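Nucleoprotein (Schmallenberg virus, PDB 4JNG) encapsidates the viral RNA genome as a helical nucleocapsid, shielding it from nucleases and presenting it as template for transcription and replication. Local coordinates at residues Leu35-Gln47 with Leu93-Thr107. Residues are numbered along the deposited sequence; the frame is centred on the assembly and turned at random.
Sequences LNFGVARVFFLNQ and LHRMSGYLARWIADT. With nucleotides of chain A.
Helix 37-45 runs against helix 93-107 roughly antiparallel, at 142° with axes 10.8 Å apart, and the backbones come nearest where Ala40 faces Leu100. Phe43 is a knob set among Leu93, Met96, Ser97 and Leu100. With its CG anti to the backbone N (chi1 178°), the ring reaches across to helix 93-107: Leu100 CD1 lies over one face, 3.9 Å from the ring centroid, while Met96 SD approaches CE1 obliquely at 3.7 Å, a Met-aromatic contact. Phe44 is a second knob, between Ser97, Leu100, Ala101 and Ile104; its edge meets Ser97, CE1 lying 3.3 Å from OG, a hydroxyl hydrogen-bonded to Pro146 O. At the other end Leu35 lays CB over one face of the Trp103 indole, 3.6 Å from CZ2, and Thr107 OG1 sits over the opposite face while donating a hydrogen bond to Trp103 O. The Phe37 ring, obliquely inclined to the indole, brings CD1 to 3.7 Å from Trp103 CZ3. Mainly apolar packing, without hydrogen bonds between the segments, thus sets helix 37-45 and its lead-in against helix 93-107. Both helices touch RNA of chain A: Leu45 CD2 packs on U30, and Arg95 NE donates a nearly straight bond (168°) to U24 OP1.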
loop_
_atom_site.group_PDB
_atom_site.type_symbol
_atom_site.label_atom_id
_atom_site.label_comp_id
_atom_site.label_asym_id
_atom_site.label_seq_id
_atom_site.Cartn_x
_atom_site.Cartn_y
_atom_site.Cartn_z
ATOM N N LEU B 35 -32.770 -9.987 -21.176
ATOM C CA LEU B 35 -31.515 -10.733 -21.126
ATOM C C LEU B 35 -31.304 -11.607 -22.355
ATOM O O LEU B 35 -32.243 -12.184 -22.894
ATOM C CB LEU B 35 -31.458 -11.601 -19.879
ATOM C CG LEU B 35 -31.448 -10.830 -18.569
ATOM C CD1 LEU B 35 -31.625 -11.813 -17.435
ATOM C CD2 LEU B 35 -30.167 -10.023 -18.421
ATOM N N ASN B 36 -30.054 -11.679 -22.788
ATOM C CA ASN B 36 -29.611 -12.664 -23.764
ATOM C C ASN B 36 -28.144 -12.949 -23.482
ATOM O O ASN B 36 -27.534 -12.260 -22.675
ATOM C CB ASN B 36 -29.813 -12.165 -25.197
ATOM C CG ASN B 36 -29.084 -10.869 -25.476
ATOM O OD1 ASN B 36 -27.859 -10.837 -25.574
ATOM N ND2 ASN B 36 -29.840 -9.788 -25.617
ATOM N N PHE B 37 -27.578 -13.937 -24.163
ATOM C CA PHE B 37 -26.203 -14.353 -23.908
ATOM C C PHE B 37 -25.154 -13.304 -24.270
ATOM O O PHE B 37 -24.049 -13.337 -23.736
ATOM C CB PHE B 37 -25.889 -15.669 -24.629
ATOM C CG PHE B 37 -26.696 -16.852 -24.150
ATOM C CD1 PHE B 37 -27.336 -16.849 -22.919
ATOM C CD2 PHE B 37 -26.780 -17.993 -24.931
ATOM C CE1 PHE B 37 -28.058 -17.947 -22.490
ATOM C CE2 PHE B 37 -27.503 -19.092 -24.503
ATOM C CZ PHE B 37 -28.141 -19.071 -23.283
ATOM N N GLY B 38 -25.480 -12.390 -25.180
ATOM C CA GLY B 38 -24.582 -11.274 -25.502
ATOM C C GLY B 38 -24.470 -10.318 -24.328
ATOM O O GLY B 38 -23.393 -9.794 -24.027
ATOM N N VAL B 39 -25.597 -10.076 -23.670
ATOM C CA VAL B 39 -25.626 -9.188 -22.519
ATOM C C VAL B 39 -24.807 -9.797 -21.380
ATOM O O VAL B 39 -24.024 -9.092 -20.736
ATOM C CB VAL B 39 -27.072 -8.899 -22.062
ATOM C CG1 VAL B 39 -27.083 -8.118 -20.762
ATOM C CG2 VAL B 39 -27.816 -8.127 -23.142
ATOM N N ALA B 40 -24.967 -11.098 -21.144
ATOM C CA ALA B 40 -24.189 -11.771 -20.097
ATOM C C ALA B 40 -22.721 -11.878 -20.503
ATOM O O ALA B 40 -21.837 -11.801 -19.655
ATOM C CB ALA B 40 -24.758 -13.146 -19.782
ATOM N N ARG B 41 -22.465 -12.046 -21.798
ATOM C CA ARG B 41 -21.092 -12.099 -22.293
ATOM C C ARG B 41 -20.330 -10.826 -21.940
ATOM O O ARG B 41 -19.164 -10.871 -21.559
ATOM C CB ARG B 41 -21.070 -12.288 -23.813
ATOM C CG ARG B 41 -19.708 -12.002 -24.423
ATOM C CD ARG B 41 -19.707 -12.028 -25.943
ATOM N NE ARG B 41 -18.383 -11.633 -26.401
ATOM C CZ ARG B 41 -17.322 -12.431 -26.437
ATOM N NH1 ARG B 41 -17.400 -13.709 -26.070
ATOM N NH2 ARG B 41 -16.166 -11.942 -26.858
ATOM N N VAL B 42 -20.989 -9.692 -22.136
ATOM C CA VAL B 42 -20.382 -8.401 -21.868
ATOM C C VAL B 42 -20.216 -8.207 -20.355
ATOM O O VAL B 42 -19.159 -7.774 -19.898
ATOM C CB VAL B 42 -21.214 -7.252 -22.460
ATOM C CG1 VAL B 42 -20.638 -5.909 -22.044
ATOM C CG2 VAL B 42 -21.251 -7.347 -23.981
ATOM N N PHE B 43 -21.247 -8.538 -19.585
ATOM C CA PHE B 43 -21.127 -8.425 -18.135
ATOM C C PHE B 43 -19.861 -9.102 -17.625
ATOM O O PHE B 43 -19.042 -8.458 -16.969
ATOM C CB PHE B 43 -22.332 -8.992 -17.388
ATOM C CG PHE B 43 -22.179 -8.920 -15.901
ATOM C CD1 PHE B 43 -22.458 -7.746 -15.224
ATOM C CD2 PHE B 43 -21.706 -10.009 -15.182
ATOM C CE1 PHE B 43 -22.283 -7.662 -13.853
ATOM C CE2 PHE B 43 -21.534 -9.931 -13.816
ATOM C CZ PHE B 43 -21.827 -8.755 -13.145
ATOM N N PHE B 44 -19.697 -10.387 -17.938
ATOM C CA PHE B 44 -18.636 -11.185 -17.302
ATOM C C PHE B 44 -17.221 -10.852 -17.764
ATOM O O PHE B 44 -16.270 -11.133 -17.046
ATOM C CB PHE B 44 -18.899 -12.686 -17.440
ATOM C CG PHE B 44 -20.006 -13.177 -16.560
ATOM C CD1 PHE B 44 -19.827 -13.237 -15.181
ATOM C CD2 PHE B 44 -21.223 -13.579 -17.095
ATOM C CE1 PHE B 44 -20.841 -13.679 -14.358
ATOM C CE2 PHE B 44 -22.245 -14.019 -16.271
ATOM C CZ PHE B 44 -22.055 -14.062 -14.898
ATOM N N LEU B 45 -17.063 -10.259 -18.944
ATOM C CA LEU B 45 -15.736 -9.777 -19.337
ATOM C C LEU B 45 -15.411 -8.383 -18.778
ATOM O O LEU B 45 -14.239 -8.028 -18.655
ATOM C CB LEU B 45 -15.572 -9.806 -20.854
ATOM C CG LEU B 45 -15.558 -11.230 -21.420
ATOM C CD1 LEU B 45 -15.883 -11.220 -22.903
ATOM C CD2 LEU B 45 -14.226 -11.911 -21.156
ATOM N N ASN B 46 -16.438 -7.606 -18.428
ATOM C CA ASN B 46 -16.253 -6.239 -17.943
ATOM C C ASN B 46 -16.560 -6.072 -16.458
ATOM O O ASN B 46 -16.758 -4.955 -15.976
ATOM C CB ASN B 46 -17.110 -5.283 -18.765
ATOM C CG ASN B 46 -16.616 -5.149 -20.185
ATOM O OD1 ASN B 46 -17.026 -5.897 -21.067
ATOM N ND2 ASN B 46 -15.732 -4.190 -20.415
ATOM N N GLN B 47 -16.574 -7.184 -15.732
ATOM C CA GLN B 47 -17.037 -7.185 -14.364
ATOM C C GLN B 47 -15.973 -6.607 -13.427
ATOM O O GLN B 47 -16.298 -5.860 -12.512
ATOM C CB GLN B 47 -17.428 -8.595 -13.922
ATOM C CG GLN B 47 -17.906 -8.638 -12.478
ATOM C CD GLN B 47 -18.267 -10.024 -11.999
ATOM O OE1 GLN B 47 -17.917 -11.024 -12.617
ATOM N NE2 GLN B 47 -18.955 -10.089 -10.863
ATOM N N LEU B 93 -23.048 -5.476 -7.825
ATOM C CA LEU B 93 -22.286 -6.136 -8.859
ATOM C C LEU B 93 -22.155 -7.621 -8.562
ATOM O O LEU B 93 -22.296 -8.475 -9.462
ATOM C CB LEU B 93 -20.907 -5.488 -8.981
ATOM C CG LEU B 93 -20.309 -5.305 -10.379
ATOM C CD1 LEU B 93 -21.360 -4.954 -11.422
ATOM C CD2 LEU B 93 -19.245 -4.219 -10.318
ATOM N N HIS B 94 -21.914 -7.924 -7.286
ATOM C CA HIS B 94 -21.751 -9.281 -6.842
ATOM C C HIS B 94 -23.037 -10.083 -7.001
ATOM O O HIS B 94 -23.007 -11.206 -7.495
ATOM C CB HIS B 94 -21.306 -9.323 -5.373
ATOM C CG HIS B 94 -20.793 -10.657 -4.950
ATOM N ND1 HIS B 94 -21.555 -11.552 -4.236
ATOM C CD2 HIS B 94 -19.600 -11.259 -5.160
ATOM C CE1 HIS B 94 -20.851 -12.642 -4.008
ATOM N NE2 HIS B 94 -19.663 -12.493 -4.563
ATOM N N ARG B 95 -24.158 -9.511 -6.577
ATOM C CA ARG B 95 -25.436 -10.209 -6.660
ATOM C C ARG B 95 -25.823 -10.455 -8.124
ATOM O O ARG B 95 -26.247 -11.547 -8.488
ATOM C CB ARG B 95 -26.528 -9.422 -5.941
ATOM C CG ARG B 95 -26.399 -9.433 -4.411
ATOM C CD ARG B 95 -27.603 -8.755 -3.775
ATOM N NE ARG B 95 -27.497 -8.664 -2.328
ATOM C CZ ARG B 95 -28.388 -8.087 -1.523
ATOM N NH1 ARG B 95 -29.488 -7.517 -2.004
ATOM N NH2 ARG B 95 -28.167 -8.088 -0.209
ATOM N N MET B 96 -25.635 -9.420 -8.935
ATOM C CA MET B 96 -25.969 -9.422 -10.358
ATOM C C MET B 96 -25.242 -10.554 -11.082
ATOM O O MET B 96 -25.836 -11.295 -11.862
ATOM C CB MET B 96 -25.556 -8.068 -10.927
ATOM C CG MET B 96 -25.913 -7.835 -12.369
ATOM S SD MET B 96 -25.458 -6.161 -12.822
ATOM C CE MET B 96 -25.788 -6.329 -14.575
ATOM N N SER B 97 -23.953 -10.696 -10.777
ATOM C CA SER B 97 -23.126 -11.771 -11.301
ATOM C C SER B 97 -23.677 -13.159 -10.978
ATOM O O SER B 97 -23.689 -14.039 -11.834
ATOM C CB SER B 97 -21.711 -11.639 -10.752
ATOM O OG SER B 97 -20.886 -12.694 -11.196
ATOM N N GLY B 98 -24.115 -13.355 -9.736
ATOM C CA GLY B 98 -24.719 -14.621 -9.327
ATOM C C GLY B 98 -26.058 -14.865 -10.014
ATOM O O GLY B 98 -26.330 -15.967 -10.507
ATOM N N TYR B 99 -26.897 -13.837 -10.060
ATOM C CA TYR B 99 -28.187 -13.975 -10.733
ATOM C C TYR B 99 -27.996 -14.343 -12.210
ATOM O O TYR B 99 -28.616 -15.288 -12.673
ATOM C CB TYR B 99 -29.039 -12.711 -10.602
ATOM C CG TYR B 99 -29.453 -12.348 -9.190
ATOM C CD1 TYR B 99 -29.428 -13.284 -8.144
ATOM C CD2 TYR B 99 -29.894 -11.063 -8.899
ATOM C CE1 TYR B 99 -29.821 -12.933 -6.862
ATOM C CE2 TYR B 99 -30.288 -10.709 -7.617
ATOM C CZ TYR B 99 -30.253 -11.646 -6.607
ATOM O OH TYR B 99 -30.655 -11.276 -5.348
ATOM N N LEU B 100 -27.105 -13.639 -12.907
ATOM C CA LEU B 100 -26.866 -13.872 -14.347
ATOM C C LEU B 100 -26.309 -15.264 -14.620
ATOM O O LEU B 100 -26.723 -15.922 -15.573
ATOM C CB LEU B 100 -25.947 -12.808 -14.960
ATOM C CG LEU B 100 -26.529 -11.420 -15.239
ATOM C CD1 LEU B 100 -25.409 -10.460 -15.619
ATOM C CD2 LEU B 100 -27.593 -11.430 -16.340
ATOM N N ALA B 101 -25.373 -15.709 -13.789
ATOM C CA ALA B 101 -24.864 -17.084 -13.860
ATOM C C ALA B 101 -25.995 -18.100 -13.694
ATOM O O ALA B 101 -26.081 -19.071 -14.443
ATOM C CB ALA B 101 -23.789 -17.318 -12.810
ATOM N N ARG B 102 -26.855 -17.859 -12.713
ATOM C CA ARG B 102 -28.003 -18.704 -12.456
ATOM C C ARG B 102 -28.991 -18.678 -13.628
ATOM O O ARG B 102 -29.583 -19.700 -13.963
ATOM C CB ARG B 102 -28.692 -18.258 -11.165
ATOM C CG ARG B 102 -30.067 -18.846 -10.912
ATOM C CD ARG B 102 -30.021 -20.309 -10.536
ATOM N NE ARG B 102 -30.717 -20.490 -9.269
ATOM C CZ ARG B 102 -32.033 -20.618 -9.124
ATOM N NH1 ARG B 102 -32.860 -20.620 -10.169
ATOM N NH2 ARG B 102 -32.528 -20.750 -7.914
ATOM N N TRP B 103 -29.176 -17.507 -14.230
ATOM C CA TRP B 103 -30.047 -17.382 -15.394
ATOM C C TRP B 103 -29.512 -18.220 -16.558
ATOM O O TRP B 103 -30.274 -18.941 -17.193
ATOM C CB TRP B 103 -30.219 -15.919 -15.798
ATOM C CG TRP B 103 -30.958 -15.743 -17.085
ATOM C CD1 TRP B 103 -32.301 -15.842 -17.277
ATOM C CD2 TRP B 103 -30.390 -15.459 -18.361
ATOM N NE1 TRP B 103 -32.613 -15.628 -18.598
ATOM C CE2 TRP B 103 -31.455 -15.397 -19.290
ATOM C CE3 TRP B 103 -29.084 -15.256 -18.817
ATOM C CZ2 TRP B 103 -31.254 -15.132 -20.644
ATOM C CZ3 TRP B 103 -28.882 -14.992 -20.160
ATOM C CH2 TRP B 103 -29.964 -14.939 -21.063
ATOM N N ILE B 104 -28.204 -18.146 -16.801
ATOM C CA ILE B 104 -27.577 -18.913 -17.877
ATOM C C ILE B 104 -27.795 -20.403 -17.648
ATOM O O ILE B 104 -28.185 -21.131 -18.571
ATOM C CB ILE B 104 -26.062 -18.631 -18.006
ATOM C CG1 ILE B 104 -25.811 -17.184 -18.444
ATOM C CG2 ILE B 104 -25.420 -19.566 -19.029
ATOM C CD1 ILE B 104 -24.397 -16.707 -18.178
ATOM N N ALA B 105 -27.542 -20.846 -16.418
ATOM C CA ALA B 105 -27.692 -22.246 -16.059
ATOM C C ALA B 105 -29.141 -22.710 -16.197
ATOM O O ALA B 105 -29.393 -23.808 -16.714
ATOM C CB ALA B 105 -27.175 -22.494 -14.649
ATOM N N ASP B 106 -30.090 -21.876 -15.770
ATOM C CA ASP B 106 -31.513 -22.185 -15.953
ATOM C C ASP B 106 -31.904 -22.297 -17.430
ATOM O O ASP B 106 -32.756 -23.110 -17.791
ATOM C CB ASP B 106 -32.406 -21.151 -15.251
ATOM C CG ASP B 106 -32.382 -21.296 -13.737
ATOM O OD1 ASP B 106 -32.008 -22.382 -13.260
ATOM O OD2 ASP B 106 -32.727 -20.326 -13.020
ATOM N N THR B 107 -31.285 -21.482 -18.274
ATOM C CA THR B 107 -31.517 -21.545 -19.712
ATOM C C THR B 107 -30.802 -22.744 -20.351
ATOM O O THR B 107 -31.280 -23.287 -21.337
ATOM C CB THR B 107 -31.060 -20.246 -20.403
ATOM O OG1 THR B 107 -31.572 -19.115 -19.688
ATOM C CG2 THR B 107 -31.564 -20.203 -21.831
ATOM P P U A 30 -7.499 -12.539 -17.888
ATOM O OP1 U A 30 -6.162 -12.575 -17.246
ATOM O OP2 U A 30 -7.870 -11.397 -18.764
ATOM O "O5'" U A 30 -7.676 -13.893 -18.709
ATOM C "C5'" U A 30 -8.932 -14.579 -18.666
ATOM C "C4'" U A 30 -9.051 -15.633 -19.743
ATOM O "O4'" U A 30 -10.428 -15.640 -20.217
ATOM C "C3'" U A 30 -8.189 -15.471 -20.992
ATOM O "O3'" U A 30 -6.944 -16.158 -20.868
ATOM C "C2'" U A 30 -9.051 -16.135 -22.060
ATOM O "O2'" U A 30 -8.953 -17.544 -22.060
ATOM C "C1'" U A 30 -10.451 -15.707 -21.630
ATOM N N1 U A 30 -10.853 -14.395 -22.159
ATOM C C2 U A 30 -11.466 -14.367 -23.397
ATOM O O2 U A 30 -11.692 -15.374 -24.046
ATOM N N3 U A 30 -11.818 -13.118 -23.839
ATOM C C4 U A 30 -11.617 -11.916 -23.195
ATOM O O4 U A 30 -11.990 -10.872 -23.730
ATOM C C5 U A 30 -10.967 -12.026 -21.925
ATOM C C6 U A 30 -10.616 -13.231 -21.461
ATOM P P U A 24 -24.485 -9.552 0.195
ATOM O OP1 U A 24 -25.000 -9.505 -1.219
ATOM O OP2 U A 24 -23.656 -10.701 0.626
ATOM O "O5'" U A 24 -23.642 -8.234 0.469
ATOM C "C5'" U A 24 -24.217 -6.926 0.358
ATOM C "C4'" U A 24 -23.248 -5.896 0.883
ATOM O "O4'" U A 24 -23.184 -5.974 2.336
ATOM C "C3'" U A 24 -21.803 -6.060 0.441
ATOM O "O3'" U A 24 -21.575 -5.515 -0.847
ATOM C "C2'" U A 24 -21.061 -5.303 1.535
ATOM O "O2'" U A 24 -21.103 -3.892 1.427
ATOM C "C1'" U A 24 -21.859 -5.717 2.769
ATOM N N1 U A 24 -21.341 -6.918 3.442
ATOM C C2 U A 24 -20.248 -6.758 4.274
ATOM O O2 U A 24 -19.703 -5.682 4.449
ATOM N N3 U A 24 -19.812 -7.910 4.882
ATOM C C4 U A 24 -20.346 -9.174 4.752
ATOM O O4 U A 24 -19.840 -10.112 5.369
ATOM C C5 U A 24 -21.471 -9.257 3.872
ATOM C C6 U A 24 -21.918 -8.154 3.259
#